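Local coordinates for Galactose/lactose metabolism regulatory protein GAL80 (Saccharomyces cerevisiae, PDB 3BTV) that represses the galactose and lactose metabolic genes by binding the activator GAL4 and blocking its transcriptional activation when no inducing sugar is present, at residues K32-K37 with F123-L128; S101-V106 with A135-K140; G186-E191 with K198-I203; T212-T217 with L265-T270. The protein carries 1 engineered substitution. All coordinates share one frame; numbering follows the deposited sequence.

Contact 1 of 4, residues K32-K37 with F123-L128; sequences KGWAIK and FVEWAL
Trp34 and Glu125 meet indole to carboxylate at the C-terminal edge of the parallel sheet of a Rossmann fold, where one loop follows strand 21-26 and the other leaves strand 121-125. The indole N-H does the work: Trp34 NE1 donates to Glu125 OE2 over 2.9 Å, reaching the syn lone pair with an N-H...O angle of 150°. The acceptor lies somewhat out of the indole plane, yet ring and carboxylate are turned only 13° apart, so the two flat groups are nearly coplanar. The other oxygen, OE1, sits at the indole edge, but its modelled place is doubtful. Trp34 reaches the acid because its CG stands between the backbone N and the carbonyl carbon (chi1 74°), while Glu125 extends beyond CG to bring its carboxylate forward. Further out, His39 NE2 is hydrogen-bonded to the same OE2, and the Glu125 side chain also packs on Ala96 and Ser152. This edge of a Rossmann sheet commonly receives the dinucleotide, and Glu125 probably matches the glutamate of the Glu-Lys-Pro motif in related oxidoreductases. The peptide from Trp126 C to Ala127 N is cis, consistent with that resemblance.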
# COMPACT_ATOMS: atom_id res chain seq x y z
N LYS B 32 -37.33 7.06 -11.57
CA LYS B 32 -36.37 6.03 -11.20
C LYS B 32 -35.04 6.23 -11.92
O LYS B 32 -34.98 6.84 -12.98
CB LYS B 32 -36.95 4.65 -11.52
CG LYS B 32 -36.24 3.48 -10.85
CD LYS B 32 -36.98 2.17 -11.10
CE LYS B 32 -36.29 1.00 -10.41
NZ LYS B 32 -36.99 -0.29 -10.67
N GLY B 33 -33.96 5.71 -11.33
CA GLY B 33 -32.65 5.78 -11.94
C GLY B 33 -31.81 6.95 -11.46
O GLY B 33 -32.26 7.75 -10.64
N TRP B 34 -30.59 7.05 -11.97
CA TRP B 34 -29.67 8.08 -11.52
C TRP B 34 -29.44 9.17 -12.56
O TRP B 34 -28.86 10.21 -12.25
CB TRP B 34 -28.34 7.47 -11.09
CG TRP B 34 -27.50 7.02 -12.22
CD1 TRP B 34 -26.37 7.63 -12.70
CD2 TRP B 34 -27.70 5.86 -13.04
NE1 TRP B 34 -25.86 6.92 -13.75
CE2 TRP B 34 -26.66 5.83 -13.98
CE3 TRP B 34 -28.66 4.84 -13.05
CZ2 TRP B 34 -26.55 4.82 -14.94
CZ3 TRP B 34 -28.55 3.84 -14.01
CH2 TRP B 34 -27.51 3.83 -14.93
N ALA B 35 -29.88 8.95 -13.79
CA ALA B 35 -29.77 10.00 -14.79
C ALA B 35 -30.62 11.19 -14.34
O ALA B 35 -30.23 12.34 -14.51
CB ALA B 35 -30.24 9.51 -16.14
N ILE B 36 -31.77 10.88 -13.74
CA ILE B 36 -32.66 11.91 -13.22
C ILE B 36 -31.99 12.70 -12.08
O ILE B 36 -32.30 13.87 -11.86
CB ILE B 36 -33.99 11.32 -12.74
CG1 ILE B 36 -34.98 12.43 -12.38
CG2 ILE B 36 -33.77 10.39 -11.55
CD1 ILE B 36 -35.37 13.29 -13.57
N LYS B 37 -31.07 12.04 -11.38
CA LYS B 37 -30.43 12.65 -10.22
C LYS B 37 -29.11 13.36 -10.52
O LYS B 37 -28.63 14.14 -9.69
CB LYS B 37 -30.22 11.59 -9.12
CG LYS B 37 -31.52 10.99 -8.59
CD LYS B 37 -31.23 9.87 -7.59
CE LYS B 37 -32.50 9.13 -7.20
NZ LYS B 37 -32.23 7.99 -6.28
N PHE B 123 -22.29 10.59 -25.75
CA PHE B 123 -21.91 10.67 -24.35
C PHE B 123 -22.26 9.35 -23.68
O PHE B 123 -23.43 8.97 -23.64
CB PHE B 123 -22.69 11.82 -23.71
CG PHE B 123 -22.24 12.18 -22.32
CD1 PHE B 123 -22.72 13.33 -21.71
CD2 PHE B 123 -21.34 11.39 -21.63
CE1 PHE B 123 -22.32 13.68 -20.43
CE2 PHE B 123 -20.93 11.74 -20.35
CZ PHE B 123 -21.42 12.88 -19.75
N VAL B 124 -21.25 8.65 -23.16
CA VAL B 124 -21.47 7.36 -22.49
C VAL B 124 -20.90 7.38 -21.09
O VAL B 124 -19.87 8.00 -20.85
CB VAL B 124 -20.84 6.18 -23.29
CG1 VAL B 124 -21.16 4.84 -22.62
CG2 VAL B 124 -21.36 6.17 -24.74
N GLU B 125 -21.57 6.71 -20.17
CA GLU B 125 -21.05 6.61 -18.81
C GLU B 125 -19.98 5.54 -18.67
O GLU B 125 -19.94 4.59 -19.45
CB GLU B 125 -22.19 6.34 -17.83
CG GLU B 125 -23.06 7.56 -17.63
CD GLU B 125 -24.02 7.39 -16.48
OE1 GLU B 125 -24.68 6.33 -16.44
OE2 GLU B 125 -24.10 8.31 -15.63
N TRP B 126 -19.10 5.73 -17.69
CA TRP B 126 -18.13 4.70 -17.33
C TRP B 126 -18.85 3.68 -16.46
O TRP B 126 -19.63 4.07 -15.60
CB TRP B 126 -16.95 5.32 -16.56
CG TRP B 126 -15.95 4.29 -16.12
CD1 TRP B 126 -15.84 3.76 -14.88
CD2 TRP B 126 -14.96 3.65 -16.93
NE1 TRP B 126 -14.84 2.82 -14.86
CE2 TRP B 126 -14.29 2.73 -16.11
CE3 TRP B 126 -14.59 3.75 -18.27
CZ2 TRP B 126 -13.24 1.93 -16.58
CZ3 TRP B 126 -13.56 2.96 -18.74
CH2 TRP B 126 -12.90 2.06 -17.90
N ALA B 127 -18.63 2.39 -16.68
CA ALA B 127 -17.66 1.88 -17.64
C ALA B 127 -18.23 1.81 -19.05
O ALA B 127 -19.44 1.67 -19.24
CB ALA B 127 -17.18 0.49 -17.21
N LEU B 128 -17.35 1.90 -20.04
CA LEU B 128 -17.78 1.90 -21.43
C LEU B 128 -18.46 0.58 -21.78
O LEU B 128 -19.52 0.56 -22.40
CB LEU B 128 -16.60 2.16 -22.37
CG LEU B 128 -16.96 2.16 -23.86
CD1 LEU B 128 -18.14 3.10 -24.14
CD2 LEU B 128 -15.75 2.54 -24.71

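Contact 2 of 4, residues S101-V106 with A135-K140; sequences SHYEVV and AESIYK
An apolar helix-to-helix contact joins Tyr103 and Val106 to Ser137 and Ile138, between two neighbouring helices of the Rossmann fold. Helix 102-112 leads into strand 121-125 and helix 132-143 leads out of it, so they are consecutive crossovers of the parallel sheet. Over the short segments their axes come within 10.4 Å at 22°, running in nearly the same direction, and the side chains bridge the gap without any hydrogen bond between the segments. Tyr103 has its CG anti to the backbone N (chi1 -174°), which swings the ring across to the other helix. It presents an edge: Tyr103 CE1 touches Ser137 CB at 3.7 Å, with that carbon lying in the ring plane. One atom along the same edge, Tyr103 CD1 meets Ile138 CG1 at 4.0 Å. Ile138 uses both branches: CG1 meets the tyrosine, while the CG2 methyl turns to Val106, 4.1 Å from Val106 CG1, the two side chains crossing at about a right angle. Met107 adds to the packing on Ser137 and Ile138, and Leu128 and Ala129 touch Ile138 from the intervening loop. Val106 also packs on Ile95 of strand 92-95, joining helix 102-112 to the sheet. Ser137 OG makes a weak hydrogen bond back to Asp133 O of its own helix.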
# COMPACT_ATOMS: atom_id res chain seq x y z
N SER B 101 -25.75 -3.28 -20.73
CA SER B 101 -26.60 -3.02 -21.89
C SER B 101 -25.94 -2.10 -22.92
O SER B 101 -26.51 -1.87 -23.99
CB SER B 101 -27.93 -2.40 -21.45
OG SER B 101 -28.65 -3.29 -20.61
N HIS B 102 -24.77 -1.56 -22.58
CA HIS B 102 -24.08 -0.59 -23.44
C HIS B 102 -23.84 -1.11 -24.85
O HIS B 102 -24.20 -0.47 -25.83
CB HIS B 102 -22.74 -0.18 -22.81
CG HIS B 102 -22.86 0.86 -21.74
ND1 HIS B 102 -21.77 1.42 -21.12
CD2 HIS B 102 -23.95 1.45 -21.18
CE1 HIS B 102 -22.17 2.30 -20.22
NE2 HIS B 102 -23.49 2.34 -20.24
N TYR B 103 -23.20 -2.28 -24.94
CA TYR B 103 -22.85 -2.85 -26.23
C TYR B 103 -24.09 -3.11 -27.08
O TYR B 103 -24.15 -2.68 -28.24
CB TYR B 103 -22.05 -4.14 -26.03
CG TYR B 103 -21.49 -4.75 -27.29
CD1 TYR B 103 -20.35 -4.24 -27.89
CD2 TYR B 103 -22.09 -5.87 -27.85
CE1 TYR B 103 -19.83 -4.82 -29.04
CE2 TYR B 103 -21.58 -6.46 -29.00
CZ TYR B 103 -20.45 -5.92 -29.59
OH TYR B 103 -19.94 -6.50 -30.73
N GLU B 104 -25.08 -3.79 -26.51
CA GLU B 104 -26.27 -4.18 -27.28
C GLU B 104 -27.05 -2.96 -27.76
O GLU B 104 -27.70 -3.02 -28.79
CB GLU B 104 -27.18 -5.10 -26.47
CG GLU B 104 -28.08 -4.38 -25.47
CD GLU B 104 -28.76 -5.33 -24.49
OE1 GLU B 104 -28.11 -6.31 -24.07
OE2 GLU B 104 -29.93 -5.08 -24.13
N VAL B 105 -26.98 -1.86 -27.02
CA VAL B 105 -27.69 -0.65 -27.41
C VAL B 105 -26.87 0.25 -28.33
O VAL B 105 -27.35 0.69 -29.37
CB VAL B 105 -28.11 0.18 -26.19
CG1 VAL B 105 -28.76 1.47 -26.65
CG2 VAL B 105 -29.06 -0.62 -25.31
N VAL B 106 -25.62 0.52 -27.94
CA VAL B 106 -24.80 1.49 -28.67
C VAL B 106 -24.44 1.05 -30.09
O VAL B 106 -24.42 1.87 -31.00
CB VAL B 106 -23.52 1.84 -27.88
CG1 VAL B 106 -22.62 2.74 -28.70
CG2 VAL B 106 -23.90 2.52 -26.56
N ALA B 135 -15.25 -2.93 -25.50
CA ALA B 135 -14.87 -1.51 -25.49
C ALA B 135 -14.23 -1.12 -26.82
O ALA B 135 -14.55 -0.08 -27.41
CB ALA B 135 -13.93 -1.20 -24.31
N GLU B 136 -13.33 -1.96 -27.30
CA GLU B 136 -12.69 -1.74 -28.59
C GLU B 136 -13.67 -1.73 -29.75
O GLU B 136 -13.56 -0.90 -30.66
CB GLU B 136 -11.56 -2.75 -28.82
CG GLU B 136 -10.27 -2.27 -28.18
CD GLU B 136 -9.24 -3.36 -27.99
OE1 GLU B 136 -9.53 -4.52 -28.35
OE2 GLU B 136 -8.15 -3.05 -27.47
N SER B 137 -14.67 -2.61 -29.72
CA SER B 137 -15.69 -2.62 -30.77
C SER B 137 -16.47 -1.32 -30.77
O SER B 137 -16.74 -0.76 -31.83
CB SER B 137 -16.67 -3.78 -30.59
OG SER B 137 -16.05 -5.01 -30.90
N ILE B 138 -16.84 -0.87 -29.58
CA ILE B 138 -17.60 0.36 -29.45
C ILE B 138 -16.76 1.54 -29.91
O ILE B 138 -17.26 2.42 -30.63
CB ILE B 138 -18.06 0.58 -27.99
CG1 ILE B 138 -19.05 -0.51 -27.57
CG2 ILE B 138 -18.69 1.97 -27.84
CD1 ILE B 138 -19.40 -0.51 -26.10
N TYR B 139 -15.50 1.59 -29.49
CA TYR B 139 -14.64 2.69 -29.90
C TYR B 139 -14.56 2.71 -31.41
O TYR B 139 -14.83 3.73 -32.05
CB TYR B 139 -13.23 2.61 -29.31
CG TYR B 139 -12.42 3.81 -29.74
CD1 TYR B 139 -12.60 5.05 -29.12
CD2 TYR B 139 -11.52 3.73 -30.80
CE1 TYR B 139 -11.89 6.17 -29.54
CE2 TYR B 139 -10.80 4.85 -31.22
CZ TYR B 139 -11.00 6.06 -30.59
OH TYR B 139 -10.29 7.17 -30.99
N LYS B 140 -14.21 1.56 -31.99
CA LYS B 140 -14.10 1.44 -33.43
C LYS B 140 -15.37 1.92 -34.14
O LYS B 140 -15.30 2.74 -35.06
CB LYS B 140 -13.78 -0.01 -33.82
CG LYS B 140 -13.28 -0.18 -35.25
CD LYS B 140 -13.34 -1.64 -35.70
CE LYS B 140 -12.79 -2.57 -34.62
NZ LYS B 140 -11.36 -2.31 -34.27

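Contact 3 of 4, residues G186-E191 with K198-I203; sequences GWYGYE and KYIYEI
Tyr188 carries its CG anti to its own carbonyl carbon (chi1 -61°), which sends the phenol toward the residues of 198-203, and Tyr201 has the same type of first torsion, so that its ring comes forward to meet it. At the end of the reach, Tyr188 OH donates to Ile200 O over 3.0 Å. The C=O...O angle is 143° and the hydroxyl stands tilted from the carbonyl plane. The Ile200 CG2 methyl packs tightly beside that carbonyl, 3.1 Å from Tyr188 OH. The two tyrosine rings meet obliquely, with Tyr188 CE2 3.6 Å from Tyr201 CD2 and the planes 77° apart. Residues 186-190 lead into the short strand 191-193 of the C-terminal domain and 198-203 follow it, opening with a 3-10 turn in which Tyr201 N is bonded to Lys198 O; the contact thus closes the excursion made by that strand. With a phenylalanine in place of Tyr188 the ring would remain, but Ile200 O would probably be left without its side-chain donor and the loop less firmly tied to the 3-10 turn. On one face the Tyr201 ring is covered by Ile200 CB, and Arg192 makes a cation-pi contact with it. Its edge points at the backbone, Tyr201 CE2 lying 3.5 Å from Trp187 O, a carbonyl that is also hydrogen-bonded to Gln243 NE2.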
# COMPACT_ATOMS: atom_id res chain seq x y z
N GLY B 186 -17.53 0.04 -0.97
CA GLY B 186 -18.84 0.19 -0.36
C GLY B 186 -19.68 -1.06 -0.18
O GLY B 186 -20.09 -1.40 0.93
N TRP B 187 -19.97 -1.74 -1.28
CA TRP B 187 -21.03 -2.74 -1.28
C TRP B 187 -20.54 -4.18 -1.39
O TRP B 187 -21.33 -5.12 -1.44
CB TRP B 187 -22.04 -2.42 -2.38
CG TRP B 187 -22.34 -0.96 -2.44
CD1 TRP B 187 -23.04 -0.24 -1.52
CD2 TRP B 187 -21.94 -0.04 -3.46
NE1 TRP B 187 -23.10 1.08 -1.91
CE2 TRP B 187 -22.44 1.23 -3.10
CE3 TRP B 187 -21.21 -0.17 -4.65
CZ2 TRP B 187 -22.23 2.37 -3.88
CZ3 TRP B 187 -21.01 0.97 -5.43
CH2 TRP B 187 -21.52 2.22 -5.04
N TYR B 188 -19.23 -4.34 -1.41
CA TYR B 188 -18.63 -5.63 -1.69
C TYR B 188 -17.95 -6.21 -0.45
O TYR B 188 -16.92 -6.88 -0.55
CB TYR B 188 -17.66 -5.48 -2.85
CG TYR B 188 -18.33 -5.00 -4.12
CD1 TYR B 188 -17.91 -3.84 -4.77
CD2 TYR B 188 -19.39 -5.71 -4.66
CE1 TYR B 188 -18.52 -3.42 -5.95
CE2 TYR B 188 -20.02 -5.30 -5.81
CZ TYR B 188 -19.58 -4.18 -6.46
OH TYR B 188 -20.24 -3.83 -7.62
N GLY B 189 -18.54 -5.93 0.71
CA GLY B 189 -18.04 -6.45 1.97
C GLY B 189 -18.84 -7.68 2.39
O GLY B 189 -19.43 -8.35 1.54
N TYR B 190 -18.88 -7.96 3.69
CA TYR B 190 -19.56 -9.15 4.19
C TYR B 190 -21.09 -9.10 4.10
O TYR B 190 -21.78 -10.03 4.51
CB TYR B 190 -19.16 -9.41 5.64
CG TYR B 190 -17.69 -9.69 5.83
CD1 TYR B 190 -16.81 -8.68 6.21
CD2 TYR B 190 -17.18 -10.96 5.62
CE1 TYR B 190 -15.45 -8.95 6.38
CE2 TYR B 190 -15.85 -11.24 5.79
CZ TYR B 190 -14.98 -10.23 6.16
OH TYR B 190 -13.65 -10.51 6.33
N GLU B 191 -21.63 -8.01 3.56
CA GLU B 191 -23.07 -7.84 3.55
C GLU B 191 -23.60 -7.18 2.29
O GLU B 191 -22.91 -6.36 1.66
CB GLU B 191 -23.53 -7.04 4.77
CG GLU B 191 -23.34 -7.74 6.10
CD GLU B 191 -23.48 -6.78 7.27
OE1 GLU B 191 -23.56 -5.56 7.03
OE2 GLU B 191 -23.50 -7.24 8.43
N LYS B 198 -29.02 -7.95 -8.14
CA LYS B 198 -28.11 -9.09 -8.17
C LYS B 198 -26.95 -8.89 -9.15
O LYS B 198 -25.84 -9.34 -8.90
CB LYS B 198 -28.87 -10.37 -8.56
CG LYS B 198 -30.26 -10.52 -7.94
CD LYS B 198 -30.98 -11.73 -8.52
CE LYS B 198 -32.44 -11.80 -8.07
NZ LYS B 198 -33.17 -12.94 -8.71
N TYR B 199 -27.21 -8.21 -10.26
CA TYR B 199 -26.23 -8.10 -11.34
C TYR B 199 -24.96 -7.34 -10.94
O TYR B 199 -23.92 -7.49 -11.58
CB TYR B 199 -26.84 -7.46 -12.58
CG TYR B 199 -26.86 -5.94 -12.56
CD1 TYR B 199 -25.86 -5.21 -13.19
CD2 TYR B 199 -27.88 -5.25 -11.92
CE1 TYR B 199 -25.87 -3.83 -13.18
CE2 TYR B 199 -27.90 -3.86 -11.90
CZ TYR B 199 -26.90 -3.16 -12.54
OH TYR B 199 -26.90 -1.78 -12.53
N ILE B 200 -25.06 -6.52 -9.90
CA ILE B 200 -23.93 -5.75 -9.41
C ILE B 200 -22.84 -6.65 -8.83
O ILE B 200 -21.71 -6.21 -8.63
CB ILE B 200 -24.36 -4.78 -8.31
CG1 ILE B 200 -25.67 -4.08 -8.68
CG2 ILE B 200 -23.29 -3.76 -8.03
CD1 ILE B 200 -26.19 -3.17 -7.59
N TYR B 201 -23.21 -7.89 -8.55
CA TYR B 201 -22.36 -8.82 -7.81
C TYR B 201 -21.93 -10.02 -8.64
O TYR B 201 -21.36 -10.98 -8.11
CB TYR B 201 -23.11 -9.30 -6.57
CG TYR B 201 -23.60 -8.15 -5.73
CD1 TYR B 201 -24.90 -7.69 -5.83
CD2 TYR B 201 -22.74 -7.51 -4.85
CE1 TYR B 201 -25.34 -6.61 -5.07
CE2 TYR B 201 -23.16 -6.44 -4.08
CZ TYR B 201 -24.47 -6.00 -4.19
OH TYR B 201 -24.88 -4.94 -3.42
N GLU B 202 -22.20 -9.97 -9.94
CA GLU B 202 -21.92 -11.07 -10.85
C GLU B 202 -20.85 -10.62 -11.83
O GLU B 202 -20.97 -9.55 -12.41
CB GLU B 202 -23.20 -11.47 -11.60
CG GLU B 202 -22.97 -12.21 -12.92
CD GLU B 202 -22.43 -13.62 -12.74
OE1 GLU B 202 -22.58 -14.19 -11.64
OE2 GLU B 202 -21.85 -14.15 -13.71
N ILE B 203 -19.80 -11.43 -12.00
CA ILE B 203 -18.66 -10.99 -12.81
C ILE B 203 -19.08 -10.80 -14.27
O ILE B 203 -20.01 -11.45 -14.75
CB ILE B 203 -17.47 -11.98 -12.71
CG1 ILE B 203 -16.18 -11.33 -13.24
CG2 ILE B 203 -17.78 -13.27 -13.44
CD1 ILE B 203 -15.15 -12.32 -13.70

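Contact 4 of 4, residues T212-T217 with L265-T270; sequences TTFGHT and LLFQGT
Thr213 O, in the turn of helix that holds Phe214 against Leu265 and Phe267, is gripped twice by Thr217. The side chain donates through OG1, 3.0 Å from Thr213 O, while the Thr217 backbone N makes the regular helical bond to the same oxygen, and the two donors approach from opposite faces of the carbonyl plane. Phe214 is the residue that crosses to the strand, its CG anti to the backbone N (chi1 175°). One face of its ring receives Leu265 CD2, a CH-pi contact in which the methyl lies 3.7 Å from the ring centroid, displaced toward the rim. The packing is tight, with Leu265 CD2 3.4 Å from Phe214 CD1. The far end of the same ring serves a different partner: Phe214 turns an edge to the face of Phe267, planes 53° apart and centroids 4.9 Å apart. Phe214 CZ stands 3.5 Å above the plane of the Phe267 ring and over its centre. An alanine at Phe267 would remove the surface on which that edge rests, and would probably open a gap beneath Phe214 CZ and deprive Phe229 of its edge-to-face partner. On the strand's alternate residues, Leu266 packs on Gln268 of the second subunit, and Gln268 OE1 is hydrogen-bonded to Asn233 ND2 of that subunit. Helix 209-225 thereby lies against strand 264-271 of the large mixed sheet through Phe214, Leu265 and Phe267, with Val418 of helix 405-424 touching all three side chains and Ile415 joining it on Phe214.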
# COMPACT_ATOMS: atom_id res chain seq x y z
N THR B 212 -14.82 -0.27 -11.62
CA THR B 212 -15.57 0.94 -11.32
C THR B 212 -14.84 1.84 -10.33
O THR B 212 -14.42 2.94 -10.67
CB THR B 212 -16.98 0.60 -10.81
OG1 THR B 212 -17.55 -0.40 -11.66
CG2 THR B 212 -17.87 1.85 -10.79
N THR B 213 -14.69 1.36 -9.10
CA THR B 213 -14.15 2.16 -8.02
C THR B 213 -12.67 2.46 -8.24
O THR B 213 -12.26 3.60 -8.24
CB THR B 213 -14.31 1.47 -6.67
OG1 THR B 213 -15.67 1.05 -6.52
CG2 THR B 213 -13.95 2.43 -5.53
N PHE B 214 -11.89 1.41 -8.44
CA PHE B 214 -10.50 1.58 -8.79
C PHE B 214 -10.35 2.33 -10.12
O PHE B 214 -9.47 3.17 -10.27
CB PHE B 214 -9.80 0.23 -8.84
CG PHE B 214 -8.38 0.30 -9.32
CD1 PHE B 214 -7.38 0.75 -8.48
CD2 PHE B 214 -8.06 -0.08 -10.60
CE1 PHE B 214 -6.08 0.81 -8.92
CE2 PHE B 214 -6.75 -0.02 -11.05
CZ PHE B 214 -5.77 0.43 -10.21
N GLY B 215 -11.21 2.02 -11.09
CA GLY B 215 -11.17 2.71 -12.37
C GLY B 215 -11.27 4.23 -12.27
O GLY B 215 -10.44 4.96 -12.80
N HIS B 216 -12.31 4.73 -11.60
CA HIS B 216 -12.46 6.17 -11.45
C HIS B 216 -11.23 6.75 -10.74
O HIS B 216 -10.66 7.75 -11.17
CB HIS B 216 -13.73 6.52 -10.66
CG HIS B 216 -14.99 6.52 -11.47
ND1 HIS B 216 -15.30 7.53 -12.35
CD2 HIS B 216 -16.03 5.65 -11.50
CE1 HIS B 216 -16.48 7.28 -12.90
NE2 HIS B 216 -16.95 6.15 -12.40
N THR B 217 -10.81 6.09 -9.67
CA THR B 217 -9.72 6.60 -8.84
C THR B 217 -8.36 6.59 -9.52
O THR B 217 -7.62 7.57 -9.46
CB THR B 217 -9.63 5.81 -7.52
OG1 THR B 217 -10.90 5.86 -6.86
CG2 THR B 217 -8.58 6.43 -6.61
N LEU B 265 -8.72 -5.47 -3.70
CA LEU B 265 -7.73 -5.26 -4.74
C LEU B 265 -6.45 -4.74 -4.10
O LEU B 265 -6.48 -3.75 -3.34
CB LEU B 265 -8.23 -4.25 -5.79
CG LEU B 265 -7.16 -3.75 -6.78
CD1 LEU B 265 -6.72 -4.85 -7.73
CD2 LEU B 265 -7.61 -2.53 -7.56
N LEU B 266 -5.34 -5.41 -4.39
CA LEU B 266 -4.02 -4.88 -4.05
C LEU B 266 -3.40 -4.50 -5.37
O LEU B 266 -3.40 -5.29 -6.31
CB LEU B 266 -3.12 -5.93 -3.38
CG LEU B 266 -3.57 -6.52 -2.05
CD1 LEU B 266 -2.63 -7.64 -1.62
CD2 LEU B 266 -3.65 -5.45 -0.97
N PHE B 267 -2.90 -3.28 -5.45
CA PHE B 267 -2.33 -2.82 -6.71
C PHE B 267 -1.09 -2.00 -6.43
O PHE B 267 -1.10 -1.10 -5.59
CB PHE B 267 -3.37 -2.00 -7.49
CG PHE B 267 -2.79 -1.23 -8.66
CD1 PHE B 267 -2.91 -1.71 -9.96
CD2 PHE B 267 -2.17 -0.00 -8.46
CE1 PHE B 267 -2.40 -0.99 -11.02
CE2 PHE B 267 -1.65 0.72 -9.53
CZ PHE B 267 -1.77 0.23 -10.81
N GLN B 268 -0.02 -2.31 -7.13
CA GLN B 268 1.19 -1.51 -6.97
C GLN B 268 1.80 -1.32 -8.34
O GLN B 268 1.65 -2.16 -9.22
CB GLN B 268 2.17 -2.16 -5.98
CG GLN B 268 2.77 -3.48 -6.45
CD GLN B 268 3.55 -4.20 -5.35
OE1 GLN B 268 4.34 -5.12 -5.61
NE2 GLN B 268 3.32 -3.78 -4.12
N GLY B 269 2.47 -0.19 -8.54
CA GLY B 269 3.03 0.08 -9.84
C GLY B 269 3.88 1.32 -9.87
O GLY B 269 4.08 1.98 -8.84
N THR B 270 4.38 1.64 -11.05
CA THR B 270 5.28 2.77 -11.22
C THR B 270 4.74 3.69 -12.30
O THR B 270 4.31 3.23 -13.36
CB THR B 270 6.67 2.30 -11.66
OG1 THR B 270 6.54 1.52 -12.84
CG2 THR B 270 7.30 1.44 -10.60

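Overall arrangement
Contacts 1 and 2 belong to the Rossmann domain, their centres 15 Å apart and their segments alternating along the chain. They touch where His102 ND1 lies 2.7 Å from Leu128 O, a probable hydrogen bond from the start of helix 102-112 to the loop beyond strand 121-125. Contacts 3 and 4 lie in the C-terminal domain, with centres 18 Å apart and no direct touch. One place where the two domains meet is Trp126, whose CD1 is 3.6 Å from His216 NE2 on the helix of contact 4, although the centres of contacts 1 and 4 are 22 Å apart. Contact 3 approaches contact 1 to about 6 Å between nearest atoms, near the sheet edge where a dinucleotide would probably bind.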